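Local coordinates for protein glutathione-specific gamma-glutamylcyclotransferase (Saccharomyces cerevisiae S288c, PDB 5HWK) that cleaves glutathione, and no other gamma-glutamyl peptide, into 5-oxo-L-proline and the dipeptide Cys-Gly, at residues G7-G12 and H26-I31; R37-S42 and A198-A203; K73-Y78 and A82-P87; E174-T179 and L221-E226; S192-L197 and E226-Y231. All coordinates share one frame; numbering follows the deposited sequence. Where two conformers were deposited one is given.

Contact 1. Residues G7-G12 and H26-I31; sequences GIWVLG and HRIPAI. With BEZ (benzoic acid), chain C.
The indole of Trp9 reaches across from strand 8-12 and sets the outer corner of its six-membered ring against His26 and Ile28 of strand 26-33. Its CG is anti to the carbonyl carbon (chi1 -71°), and with chi2 near a right angle the benzo part, CZ3 and CH2, becomes the end that touches. CH2 lies 3.9 Å from His26 CB, at the root of the imidazole. The two rings meet obliquely, their planes 36° apart and their centroids 5.6 Å apart. Ile28 sends in the end of its longer branch: CD1 stands 3.9 Å from Trp9 CZ3, carried there by an extended side chain (chi2 177°). In the six-stranded antiparallel sheet, strand 91-99 runs between these two strands, so the indole reaches over the intervening strand, and its ring also meets that of Tyr98. Leu156 and Thr158 of strand 154-163 and Ala141 of helix 135-144 pack round it too. His26 is anchored at its polar end, ND1 hydrogen-bonding to Glu137 OE2. At the far end of strand 8-12, Gly12 CA is 3.5 Å from O2 of the bound benzoic acid, whose hydrogen bonds come from the backbone N atoms of Tyr13, Gly14 and Leu16.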
# COMPACT_ATOMS: atom_id res chain seq x y z
N GLY A 7 -2.99 -8.16 -20.54
CA GLY A 7 -2.14 -8.26 -19.37
C GLY A 7 -2.86 -7.80 -18.13
O GLY A 7 -4.09 -7.68 -18.10
N ILE A 8 -2.10 -7.53 -17.09
CA ILE A 8 -2.73 -7.04 -15.87
C ILE A 8 -1.91 -5.90 -15.31
O ILE A 8 -0.69 -5.81 -15.50
CB ILE A 8 -3.03 -8.11 -14.79
CG1 ILE A 8 -1.75 -8.47 -14.07
CG2 ILE A 8 -3.69 -9.34 -15.39
CD1 ILE A 8 -0.89 -9.32 -14.87
N TRP A 9 -2.62 -5.02 -14.65
CA TRP A 9 -2.02 -3.94 -13.89
C TRP A 9 -2.04 -4.37 -12.44
O TRP A 9 -3.06 -4.84 -11.96
CB TRP A 9 -2.84 -2.67 -14.05
CG TRP A 9 -2.67 -2.11 -15.49
CD1 TRP A 9 -3.48 -2.34 -16.58
CD2 TRP A 9 -1.63 -1.23 -15.95
NE1 TRP A 9 -2.99 -1.67 -17.66
CE2 TRP A 9 -1.87 -0.97 -17.31
CE3 TRP A 9 -0.52 -0.64 -15.33
CZ2 TRP A 9 -1.04 -0.16 -18.06
CZ3 TRP A 9 0.29 0.19 -16.08
CH2 TRP A 9 0.02 0.42 -17.43
N VAL A 10 -0.90 -4.23 -11.79
CA VAL A 10 -0.75 -4.64 -10.39
C VAL A 10 -0.37 -3.42 -9.58
O VAL A 10 0.63 -2.77 -9.88
CB VAL A 10 0.36 -5.71 -10.27
CG1 VAL A 10 0.60 -6.10 -8.78
CG2 VAL A 10 0.03 -6.92 -11.09
N LEU A 11 -1.11 -3.15 -8.50
CA LEU A 11 -0.76 -2.05 -7.61
C LEU A 11 0.35 -2.48 -6.68
O LEU A 11 0.37 -3.62 -6.21
CB LEU A 11 -1.96 -1.73 -6.71
CG LEU A 11 -3.19 -1.10 -7.32
CD1 LEU A 11 -4.23 -0.86 -6.20
CD2 LEU A 11 -2.76 0.16 -8.00
N GLY A 12 1.30 -1.58 -6.47
CA GLY A 12 2.27 -1.78 -5.40
C GLY A 12 2.19 -0.66 -4.38
O GLY A 12 2.23 0.52 -4.75
N HIS A 26 5.54 -1.45 -17.72
CA HIS A 26 5.30 -0.09 -17.26
C HIS A 26 5.37 -0.08 -15.74
O HIS A 26 4.95 -1.05 -15.08
CB HIS A 26 3.88 0.39 -17.63
CG HIS A 26 3.61 0.41 -19.10
ND1 HIS A 26 3.83 1.52 -19.88
CD2 HIS A 26 3.16 -0.56 -19.92
CE1 HIS A 26 3.49 1.25 -21.13
NE2 HIS A 26 3.09 -0.01 -21.18
N ARG A 27 5.85 1.04 -15.20
CA ARG A 27 5.87 1.28 -13.75
C ARG A 27 5.51 2.74 -13.59
O ARG A 27 6.33 3.62 -13.90
CB ARG A 27 7.26 0.99 -13.15
CG ARG A 27 7.31 1.30 -11.70
CD ARG A 27 8.73 1.08 -11.12
NE ARG A 27 8.80 1.21 -9.66
CZ ARG A 27 9.02 2.36 -9.04
NH1 ARG A 27 9.17 3.48 -9.75
NH2 ARG A 27 9.11 2.39 -7.69
N ILE A 28 4.29 3.02 -13.16
CA ILE A 28 3.76 4.38 -13.14
C ILE A 28 3.59 4.81 -11.68
O ILE A 28 2.80 4.19 -10.96
CB ILE A 28 2.40 4.45 -13.85
CG1 ILE A 28 2.51 3.98 -15.31
CG2 ILE A 28 1.80 5.85 -13.69
CD1 ILE A 28 1.20 3.96 -16.02
N PRO A 29 4.27 5.87 -11.22
CA PRO A 29 4.02 6.39 -9.87
C PRO A 29 2.57 6.80 -9.78
O PRO A 29 2.01 7.36 -10.73
CB PRO A 29 4.94 7.61 -9.78
CG PRO A 29 5.93 7.44 -10.84
CD PRO A 29 5.27 6.69 -11.94
N ALA A 30 1.93 6.52 -8.65
CA ALA A 30 0.49 6.67 -8.61
C ALA A 30 0.03 7.20 -7.28
O ALA A 30 0.47 6.73 -6.22
CB ALA A 30 -0.23 5.34 -8.85
N ILE A 31 -0.90 8.16 -7.34
CA ILE A 31 -1.76 8.49 -6.23
C ILE A 31 -2.95 7.54 -6.34
O ILE A 31 -3.74 7.65 -7.28
CB ILE A 31 -2.20 9.96 -6.30
CG1 ILE A 31 -0.97 10.89 -6.34
CG2 ILE A 31 -3.17 10.29 -5.17
CD1 ILE A 31 -1.35 12.36 -6.55
C BEZ C . 2.73 -4.40 -2.24
O1 BEZ C . 3.75 -3.79 -2.40
O2 BEZ C . 1.71 -3.90 -2.72
C1 BEZ C . 2.69 -5.65 -1.42
C2 BEZ C . 1.45 -6.15 -1.07
C3 BEZ C . 1.36 -7.28 -0.25
C4 BEZ C . 2.51 -7.95 0.15
C5 BEZ C . 3.74 -7.46 -0.25
C6 BEZ C . 3.86 -6.31 -1.02

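Contact 2. Residues R37-S42 and A198-A203; sequences RRFWQS and AKLEQA
Leu200 projects from helix 193-205 onto Arg37 of strand 35-40 and onto Phe39, where the chain turns a corner, joining this helix to the edge of the smaller, three-stranded antiparallel sheet. Phe39 is the centre of an inverse gamma turn.

The apolar part rests on one methyl group. Leu200 CD2 sits in the plane of the Phe39 ring, at its edge, 3.8 Å from CE1 and equally near CZ. Leu200 CG is anti to its own backbone N (chi1 177°), which extends the side chain toward the sheet, where it slides past Phe39 in the opposite direction. Leu221 of helix 219-232 packs on both residues, and the Phe39 ring also meets that of Tyr196.

The same methyl lies over one face of the Arg37 guanidinium, while NH1 and NH2 are bonded in other directions: NH2 forms a salt bridge with Asp218, and NH1 donates to the backbone O atoms of Tyr13, a substrate-binding residue by similarity, and Ile93. A bend at chi3 (52°) turns the otherwise extended arginine chain.

Within the strand, Arg38 NH1 donates to Arg37 O at 2.9 Å, the donor standing 43° above the carbonyl plane.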
# COMPACT_ATOMS: atom_id res chain seq x y z
N ARG A 37 -3.15 3.25 3.64
CA ARG A 37 -2.09 2.27 3.92
C ARG A 37 -1.69 2.36 5.40
O ARG A 37 -1.47 3.47 5.90
CB ARG A 37 -0.86 2.53 3.06
CG ARG A 37 0.36 1.67 3.41
CD ARG A 37 1.53 1.88 2.48
NE ARG A 37 1.82 3.29 2.37
CZ ARG A 37 2.12 3.89 1.22
NH1 ARG A 37 2.38 3.16 0.12
NH2 ARG A 37 2.21 5.21 1.16
N ARG A 38 -1.68 1.23 6.10
CA ARG A 38 -1.33 1.22 7.51
C ARG A 38 -0.43 0.03 7.77
O ARG A 38 -0.55 -1.02 7.13
CB ARG A 38 -2.60 1.09 8.40
CG ARG A 38 -3.51 2.33 8.43
CD ARG A 38 -2.81 3.48 9.10
NE ARG A 38 -3.60 4.70 9.25
CZ ARG A 38 -3.65 5.68 8.36
NH1 ARG A 38 -3.03 5.57 7.18
NH2 ARG A 38 -4.36 6.78 8.63
N PHE A 39 0.43 0.16 8.79
CA PHE A 39 1.32 -0.96 9.15
C PHE A 39 0.61 -1.84 10.19
O PHE A 39 1.02 -2.00 11.35
CB PHE A 39 2.66 -0.45 9.66
CG PHE A 39 3.68 -0.17 8.58
CD1 PHE A 39 3.36 0.58 7.46
CD2 PHE A 39 4.99 -0.62 8.73
CE1 PHE A 39 4.31 0.85 6.49
CE2 PHE A 39 5.95 -0.33 7.81
CZ PHE A 39 5.62 0.39 6.67
N TRP A 40 -0.54 -2.38 9.75
CA TRP A 40 -1.48 -3.15 10.56
C TRP A 40 -1.51 -4.62 10.19
O TRP A 40 -2.49 -5.31 10.52
CB TRP A 40 -2.86 -2.52 10.50
CG TRP A 40 -2.94 -1.19 11.16
CD1 TRP A 40 -1.96 -0.56 11.91
CD2 TRP A 40 -4.10 -0.36 11.22
NE1 TRP A 40 -2.45 0.64 12.37
CE2 TRP A 40 -3.75 0.79 11.97
CE3 TRP A 40 -5.38 -0.45 10.67
CZ2 TRP A 40 -4.65 1.84 12.18
CZ3 TRP A 40 -6.27 0.60 10.89
CH2 TRP A 40 -5.90 1.72 11.64
N GLN A 41 -0.47 -5.12 9.53
CA GLN A 41 -0.32 -6.52 9.20
C GLN A 41 0.93 -7.03 9.93
O GLN A 41 1.97 -6.38 9.92
CB GLN A 41 -0.21 -6.69 7.69
CG GLN A 41 -0.10 -8.12 7.23
CD GLN A 41 -1.48 -8.78 7.13
OE1 GLN A 41 -2.49 -8.24 7.60
NE2 GLN A 41 -1.52 -9.94 6.49
N SER A 42 0.81 -8.14 10.65
CA SER A 42 2.01 -8.65 11.29
C SER A 42 2.85 -9.49 10.32
O SER A 42 2.33 -10.03 9.35
CB SER A 42 1.63 -9.50 12.48
OG SER A 42 0.92 -10.57 12.00
N ALA A 198 12.12 2.08 6.46
CA ALA A 198 13.02 3.02 5.81
C ALA A 198 13.07 2.82 4.30
O ALA A 198 13.23 3.80 3.54
CB ALA A 198 14.44 2.84 6.41
N LYS A 199 13.01 1.56 3.85
CA LYS A 199 13.02 1.35 2.39
C LYS A 199 11.77 1.92 1.76
O LYS A 199 11.83 2.45 0.66
CB LYS A 199 13.18 -0.12 2.06
CG LYS A 199 14.63 -0.62 2.22
CD LYS A 199 14.70 -2.05 1.77
CE LYS A 199 16.08 -2.66 1.76
NZ LYS A 199 17.04 -1.86 0.92
N LEU A 200 10.62 1.78 2.43
CA LEU A 200 9.37 2.32 1.85
C LEU A 200 9.46 3.84 1.80
O LEU A 200 9.16 4.45 0.78
CB LEU A 200 8.18 1.86 2.71
CG LEU A 200 6.83 2.43 2.22
CD1 LEU A 200 6.55 2.10 0.72
CD2 LEU A 200 5.71 1.94 3.15
N GLU A 201 9.91 4.47 2.88
CA GLU A 201 10.07 5.92 2.89
C GLU A 201 11.04 6.38 1.80
O GLU A 201 10.79 7.38 1.12
CB GLU A 201 10.52 6.36 4.29
N GLN A 202 12.17 5.68 1.63
CA GLN A 202 13.11 6.00 0.56
C GLN A 202 12.43 5.94 -0.80
O GLN A 202 12.61 6.83 -1.65
CB GLN A 202 14.31 5.01 0.58
CG GLN A 202 15.39 5.24 -0.52
CD GLN A 202 16.45 4.15 -0.54
OE1 GLN A 202 16.16 2.95 -0.57
NE2 GLN A 202 17.70 4.57 -0.47
N ALA A 203 11.69 4.87 -1.03
CA ALA A 203 11.07 4.67 -2.33
C ALA A 203 10.05 5.75 -2.61
O ALA A 203 10.01 6.28 -3.75
CB ALA A 203 10.45 3.29 -2.39

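Contact 3. Residues K73-Y78 and A82-P87; sequences KNVNLY and APIQDP
Asn76 OD1 accepts the backbone N-H of Ile84 at 2.9 Å, in a fairly straight bond (162° at the hydrogen) whose donor is tilted 24° from the amide's carbonyl plane. The other end of the same amide works through water: ND2 donates to a water 3.0 Å away, which in turn donates to Ile84 O. Both backbone polar groups of Ile84 are thus tied to one side chain, fixing which way round the amide sits. Asn76 CG lies anti to the carbonyl carbon (chi1 -77°), and this swings the amide from the flank of helix 69-78 over the loop, alongside Pro83 CA, which is 3.4 Å from OD1. Pro83 follows a cis peptide bond. Nearer the backbone, Ala82 CB rests 3.2 Å from Asn76 O, near the end of the helix. An apolar touch lies on the inner side, where Ile84 CD1 meets Val75 CG1 at 4.0 Å, the two side chains crossing at about a right angle; Leu90 packs on both. With an alanine here instead of Asn76, the Ile84 N-H would probably lose its acceptor and the bridging water its donor, so the loop would be tied to the helix less firmly. The contact is local packing between a helix and the loop leading to strand 91-99, and its chemistry suggests that one amide, with modest apolar packing beside it, does much to fix how the loop folds back.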
# COMPACT_ATOMS: atom_id res chain seq x y z
N LYS A 73 -11.63 7.43 12.74
CA LYS A 73 -10.90 8.44 13.48
C LYS A 73 -9.41 8.41 13.17
O LYS A 73 -8.76 9.46 13.06
CB LYS A 73 -11.13 8.28 14.96
CG LYS A 73 -12.47 8.89 15.31
CD LYS A 73 -12.83 8.69 16.76
CE LYS A 73 -14.21 9.29 17.05
NZ LYS A 73 -14.21 10.78 17.06
N ASN A 74 -8.85 7.22 12.96
CA ASN A 74 -7.42 7.11 12.68
C ASN A 74 -7.11 7.67 11.29
O ASN A 74 -6.11 8.38 11.11
CB ASN A 74 -7.00 5.66 12.80
CG ASN A 74 -5.59 5.47 12.42
OD1 ASN A 74 -5.26 5.48 11.23
ND2 ASN A 74 -4.73 5.31 13.40
N VAL A 75 -7.95 7.36 10.31
CA VAL A 75 -7.74 7.92 8.99
C VAL A 75 -7.90 9.44 9.01
O VAL A 75 -7.10 10.16 8.41
CB VAL A 75 -8.66 7.24 7.96
CG1 VAL A 75 -8.68 8.05 6.65
CG2 VAL A 75 -8.25 5.77 7.79
N ASN A 76 -8.92 9.95 9.71
CA ASN A 76 -9.08 11.40 9.79
C ASN A 76 -7.92 12.07 10.52
O ASN A 76 -7.58 13.21 10.22
CB ASN A 76 -10.43 11.77 10.43
CG ASN A 76 -11.59 11.61 9.47
OD1 ASN A 76 -11.40 11.71 8.25
ND2 ASN A 76 -12.78 11.34 10.00
N LEU A 77 -7.28 11.36 11.45
CA LEU A 77 -6.16 11.93 12.19
C LEU A 77 -5.01 12.30 11.27
O LEU A 77 -4.30 13.27 11.53
CB LEU A 77 -5.70 10.92 13.25
CG LEU A 77 -4.62 11.33 14.24
CD1 LEU A 77 -5.00 12.65 14.91
CD2 LEU A 77 -4.39 10.22 15.28
N TYR A 78 -4.81 11.55 10.17
CA TYR A 78 -3.67 11.76 9.29
C TYR A 78 -4.03 12.23 7.90
O TYR A 78 -3.13 12.37 7.07
CB TYR A 78 -2.80 10.50 9.22
CG TYR A 78 -2.29 10.09 10.58
CD1 TYR A 78 -1.26 10.81 11.19
CD2 TYR A 78 -2.81 8.99 11.27
CE1 TYR A 78 -0.78 10.45 12.45
CE2 TYR A 78 -2.33 8.63 12.53
CZ TYR A 78 -1.33 9.37 13.11
OH TYR A 78 -0.87 9.00 14.34
N ALA A 82 -9.59 15.35 6.16
CA ALA A 82 -10.43 15.09 7.32
C ALA A 82 -11.48 16.20 7.47
O ALA A 82 -11.15 17.39 7.35
CB ALA A 82 -9.57 15.06 8.58
N PRO A 83 -12.75 15.85 7.75
CA PRO A 83 -13.27 14.47 7.84
C PRO A 83 -13.59 13.92 6.45
O PRO A 83 -14.30 14.58 5.68
CB PRO A 83 -14.57 14.66 8.63
CG PRO A 83 -15.01 16.06 8.29
CD PRO A 83 -13.77 16.87 8.07
N ILE A 84 -13.08 12.73 6.13
CA ILE A 84 -13.26 12.21 4.78
C ILE A 84 -14.73 11.91 4.52
O ILE A 84 -15.48 11.50 5.41
CB ILE A 84 -12.38 10.97 4.54
CG1 ILE A 84 -12.83 9.78 5.43
CG2 ILE A 84 -10.89 11.31 4.76
CD1 ILE A 84 -12.26 8.42 5.00
N GLN A 85 -15.15 12.12 3.27
CA GLN A 85 -16.54 12.04 2.87
C GLN A 85 -16.81 11.03 1.77
O GLN A 85 -17.98 10.75 1.49
CB GLN A 85 -17.04 13.40 2.37
CG GLN A 85 -17.00 14.47 3.43
CD GLN A 85 -17.87 14.13 4.61
OE1 GLN A 85 -19.05 13.77 4.45
NE2 GLN A 85 -17.31 14.20 5.80
N ASP A 86 -15.77 10.52 1.12
CA ASP A 86 -15.93 9.69 -0.07
C ASP A 86 -14.62 8.96 -0.30
O ASP A 86 -13.57 9.40 0.20
CB ASP A 86 -16.26 10.56 -1.29
CG ASP A 86 -15.24 11.66 -1.49
N PRO A 87 -14.64 7.85 -1.04
CA PRO A 87 -13.39 7.12 -1.30
C PRO A 87 -12.31 7.97 -1.95
O PRO A 87 -11.12 7.75 -1.67
CB PRO A 87 -13.82 5.96 -2.21
CG PRO A 87 -15.30 5.87 -2.07
CD PRO A 87 -15.81 7.21 -1.67
O HOH W 1 -15.24 11.33 8.29

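Contact 4. Residues E174-T179 and L221-E226; sequences ETVDET and LTALLE
Val176, in the first turn of helix 176-185, packs on Ala223 and Leu224 of helix 219-232. Its CB points toward the partner helix and splits into two methyls. CG1, anti to the backbone N (chi1 157°), is the branch that goes in, 3.7 Å from Ala223 O and 3.9 Å from Leu224 CA, so it lies against backbone more than side chain. CG2, the other branch, only grazes Ala223 CB at 4.5 Å and is also packed on by Tyr78 of helix 69-78. One turn later Thr179 adds its methyl: CG2 stands 3.8 Å from Leu224 CD1, the two side chains crossing at about a right angle. The same Leu224 methyl also lies near Val176 O, so it touches both residues of the first helix.

Choosing the methyl for the interface leaves the Thr179 hydroxyl to turn back, OG1 donating to Glu174 OE1 at 2.7 Å on the anti side of the carboxylate. That oxygen is also in a salt bridge with Arg55. The helix start is held by reciprocal bonds: Glu178 N donates to Thr175 OG1 (3.1 Å), and Thr175 N to Glu178 OE1 (3.0 Å). The result is a capping box at the N-terminus of a helix whose first turn packs, mostly by small methyls, on the last helix of this ChaC-like protein.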
# COMPACT_ATOMS: atom_id res chain seq x y z
N GLU A 174 -4.27 0.07 15.42
CA GLU A 174 -3.20 0.24 16.36
C GLU A 174 -2.75 1.69 16.25
O GLU A 174 -2.74 2.23 15.14
CB GLU A 174 -2.09 -0.70 15.92
CG GLU A 174 -1.14 -1.11 16.98
CD GLU A 174 -0.22 -2.26 16.59
OE1 GLU A 174 0.55 -2.09 15.64
OE2 GLU A 174 -0.24 -3.32 17.25
N THR A 175 -2.41 2.32 17.37
CA THR A 175 -1.89 3.68 17.32
C THR A 175 -0.46 3.68 16.80
O THR A 175 0.25 2.66 16.81
CB THR A 175 -1.88 4.32 18.71
OG1 THR A 175 -0.89 3.64 19.48
CG2 THR A 175 -3.25 4.20 19.41
N VAL A 176 -0.02 4.85 16.31
CA VAL A 176 1.37 4.97 15.86
C VAL A 176 2.34 4.60 16.98
O VAL A 176 3.35 3.91 16.73
CB VAL A 176 1.62 6.39 15.33
CG1 VAL A 176 3.07 6.75 15.39
CG2 VAL A 176 1.11 6.48 13.91
N ASP A 177 2.04 4.98 18.23
CA ASP A 177 2.95 4.63 19.32
C ASP A 177 3.07 3.11 19.47
O ASP A 177 4.18 2.56 19.61
CB ASP A 177 2.47 5.25 20.63
CG ASP A 177 3.48 5.11 21.73
OD1 ASP A 177 4.58 5.68 21.57
OD2 ASP A 177 3.17 4.45 22.75
N GLU A 178 1.93 2.41 19.50
CA GLU A 178 1.93 0.95 19.58
C GLU A 178 2.69 0.31 18.43
O GLU A 178 3.53 -0.59 18.65
CB GLU A 178 0.49 0.40 19.66
CG GLU A 178 -0.27 0.70 20.98
CD GLU A 178 -1.84 0.68 20.89
OE1 GLU A 178 -2.49 0.61 19.79
OE2 GLU A 178 -2.45 0.76 21.99
N THR A 179 2.40 0.73 17.19
CA THR A 179 3.07 0.13 16.04
C THR A 179 4.56 0.43 16.09
O THR A 179 5.40 -0.45 15.82
CB THR A 179 2.47 0.67 14.76
OG1 THR A 179 1.05 0.41 14.78
CG2 THR A 179 3.05 0.01 13.52
N LEU A 221 2.79 7.81 7.61
CA LEU A 221 4.11 7.21 7.54
C LEU A 221 5.16 8.14 8.15
O LEU A 221 6.09 7.68 8.83
CB LEU A 221 4.48 6.93 6.09
CG LEU A 221 5.29 5.69 5.83
CD1 LEU A 221 4.55 4.46 6.45
CD2 LEU A 221 5.48 5.56 4.33
N THR A 222 4.99 9.45 7.97
CA THR A 222 5.91 10.40 8.60
C THR A 222 5.85 10.33 10.13
O THR A 222 6.89 10.33 10.79
CB THR A 222 5.58 11.80 8.14
OG1 THR A 222 5.86 11.88 6.75
CG2 THR A 222 6.48 12.79 8.85
N ALA A 223 4.65 10.24 10.70
CA ALA A 223 4.51 10.14 12.15
C ALA A 223 5.04 8.80 12.64
O ALA A 223 5.72 8.72 13.67
CB ALA A 223 3.04 10.30 12.54
N LEU A 224 4.79 7.74 11.88
CA LEU A 224 5.29 6.41 12.25
C LEU A 224 6.82 6.40 12.30
O LEU A 224 7.43 5.94 13.28
CB LEU A 224 4.73 5.38 11.27
CG LEU A 224 5.11 3.94 11.65
CD1 LEU A 224 4.57 3.50 13.04
CD2 LEU A 224 4.61 3.01 10.55
N LEU A 225 7.47 6.94 11.26
CA LEU A 225 8.92 6.94 11.24
C LEU A 225 9.48 7.83 12.34
O LEU A 225 10.46 7.46 12.98
CB LEU A 225 9.43 7.37 9.86
CG LEU A 225 10.96 7.39 9.63
CD1 LEU A 225 11.63 6.05 10.01
CD2 LEU A 225 11.33 7.76 8.19
N GLU A 226 8.87 9.00 12.58
CA GLU A 226 9.35 9.88 13.65
C GLU A 226 9.27 9.17 14.99
O GLU A 226 10.19 9.27 15.81
CB GLU A 226 8.53 11.17 13.69
CG GLU A 226 8.84 12.15 12.57

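Contact 5. Residues S192-L197 and E226-Y231; sequences SNYEYL and ETVNKY
Tyr194 and Leu197 face Val228 and Asn229 where helices 193-205 and 219-232 pack side by side, running roughly antiparallel, at 149°, with segment axes 11.5 Å apart. Ser192 starts the first helix as its N-cap, OG accepting from Glu195 N at 2.9 Å. Tyr194 comes next: CG anti to the backbone N (chi1 171°) carries the ring toward the partner helix, where CD1 meets Val228 CG1 at 3.8 Å while CE1 lies 3.4 Å from Asn229 OD1. Ring and amide planes are 75° apart. At the polar margin a water sits 2.8 Å from Tyr194 OH and donates to Asn229 OD1 at 3.1 Å. A phenylalanine in place of Tyr194 would probably leave this water without its hydroxyl partner and break the bridge to Asn229. Arg232 makes a cation-pi contact with the same ring. One turn on, Leu197, also touched by Leu221 and Leu225, passes alongside Val228 in the opposite direction, its CD2 4.0 Å from Val228 CG2.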
# COMPACT_ATOMS: atom_id res chain seq x y z
N SER A 192 15.80 -5.98 9.64
CA SER A 192 15.07 -5.34 10.71
C SER A 192 13.74 -4.81 10.19
O SER A 192 13.57 -4.47 9.00
CB SER A 192 15.83 -4.19 11.34
OG SER A 192 15.94 -3.12 10.42
N ASN A 193 12.79 -4.70 11.09
CA ASN A 193 11.51 -4.10 10.70
C ASN A 193 11.73 -2.63 10.38
O ASN A 193 11.08 -2.08 9.48
CB ASN A 193 10.55 -4.28 11.87
CG ASN A 193 9.06 -4.13 11.52
OD1 ASN A 193 8.25 -4.55 12.34
ND2 ASN A 193 8.71 -3.64 10.33
N TYR A 194 12.71 -1.99 11.04
CA TYR A 194 13.01 -0.60 10.73
C TYR A 194 13.47 -0.43 9.30
O TYR A 194 13.08 0.54 8.63
CB TYR A 194 14.10 -0.14 11.70
CG TYR A 194 14.74 1.19 11.45
CD1 TYR A 194 14.02 2.38 11.51
CD2 TYR A 194 16.12 1.28 11.33
CE1 TYR A 194 14.67 3.61 11.34
CE2 TYR A 194 16.73 2.45 11.15
CZ TYR A 194 16.02 3.61 11.16
OH TYR A 194 16.74 4.77 11.01
N GLU A 195 14.32 -1.35 8.82
CA GLU A 195 14.78 -1.28 7.42
C GLU A 195 13.58 -1.34 6.46
O GLU A 195 13.58 -0.65 5.44
CB GLU A 195 15.73 -2.44 7.11
CG GLU A 195 16.28 -2.36 5.72
CD GLU A 195 16.99 -3.64 5.21
OE1 GLU A 195 16.66 -4.77 5.67
OE2 GLU A 195 17.81 -3.51 4.29
N TYR A 196 12.61 -2.22 6.71
CA TYR A 196 11.43 -2.25 5.85
C TYR A 196 10.74 -0.88 5.79
O TYR A 196 10.40 -0.39 4.70
CB TYR A 196 10.47 -3.30 6.38
CG TYR A 196 9.14 -3.40 5.70
CD1 TYR A 196 8.06 -2.62 6.13
CD2 TYR A 196 8.95 -4.30 4.65
CE1 TYR A 196 6.82 -2.72 5.52
CE2 TYR A 196 7.69 -4.43 4.02
CZ TYR A 196 6.65 -3.61 4.43
OH TYR A 196 5.39 -3.75 3.87
N LEU A 197 10.55 -0.23 6.95
CA LEU A 197 9.94 1.10 6.93
C LEU A 197 10.81 2.10 6.19
O LEU A 197 10.32 2.92 5.42
CB LEU A 197 9.69 1.57 8.36
CG LEU A 197 9.15 2.95 8.63
CD1 LEU A 197 7.86 3.21 7.85
CD2 LEU A 197 8.91 3.14 10.13
N GLU A 226 8.87 9.00 12.58
CA GLU A 226 9.35 9.88 13.65
C GLU A 226 9.27 9.17 14.99
O GLU A 226 10.19 9.27 15.81
CB GLU A 226 8.53 11.17 13.69
CG GLU A 226 8.84 12.15 12.57
N THR A 227 8.20 8.42 15.21
CA THR A 227 8.03 7.74 16.48
C THR A 227 8.99 6.57 16.63
O THR A 227 9.57 6.37 17.70
CB THR A 227 6.59 7.29 16.64
OG1 THR A 227 5.74 8.42 16.44
CG2 THR A 227 6.36 6.73 18.05
N VAL A 228 9.18 5.78 15.56
CA VAL A 228 10.17 4.71 15.58
C VAL A 228 11.55 5.28 15.88
O VAL A 228 12.31 4.73 16.69
CB VAL A 228 10.18 3.97 14.23
CG1 VAL A 228 11.38 3.03 14.10
CG2 VAL A 228 8.91 3.15 14.09
N ASN A 229 11.91 6.40 15.25
CA ASN A 229 13.21 7.01 15.55
C ASN A 229 13.32 7.44 17.01
O ASN A 229 14.40 7.33 17.61
CB ASN A 229 13.48 8.18 14.61
CG ASN A 229 13.83 7.74 13.17
OD1 ASN A 229 14.29 6.63 12.96
ND2 ASN A 229 13.64 8.63 12.19
N LYS A 230 12.22 7.92 17.60
CA LYS A 230 12.28 8.26 19.02
C LYS A 230 12.56 7.03 19.88
O LYS A 230 13.34 7.10 20.83
CB LYS A 230 10.96 8.88 19.46
CG LYS A 230 10.73 10.28 18.94
CD LYS A 230 9.57 10.93 19.68
N TYR A 231 11.92 5.90 19.55
CA TYR A 231 12.18 4.68 20.31
C TYR A 231 13.60 4.18 20.09
O TYR A 231 14.23 3.70 21.03
CB TYR A 231 11.16 3.59 19.97
CG TYR A 231 9.88 3.77 20.74
CD1 TYR A 231 9.85 3.61 22.12
CD2 TYR A 231 8.69 4.13 20.08
CE1 TYR A 231 8.70 3.79 22.82
CE2 TYR A 231 7.53 4.32 20.79
CZ TYR A 231 7.55 4.16 22.16
OH TYR A 231 6.40 4.33 22.88
O HOH W 2 15.37 7.05 10.04

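Overall arrangement
Contacts 2, 4 and 5 form one connected cluster, with centres 9 to 10 Å apart. Contacts 4 and 5 share Glu226 and are tied by Asp177 OD1 to Tyr231 OH (2.6 Å); Phe39 of contact 2 touches Thr179, Leu221, Tyr196 and Leu197. Contact 3 joins through Arg38 NE to Asn74 OD1 (2.7 Å), and Tyr78 packs on Val176 and Ala223 of contact 4. Contact 1 touches none of the others; its centre is 27 Å from those of contacts 4 and 5. Its strand 8-12 ends at the pocket, where Gly12 adjoins the benzoic acid; the Leu200 side chain of contact 2 is about 7 Å from this ligand, and that of Phe39 about 9 Å from that of Glu115, the probable proton acceptor.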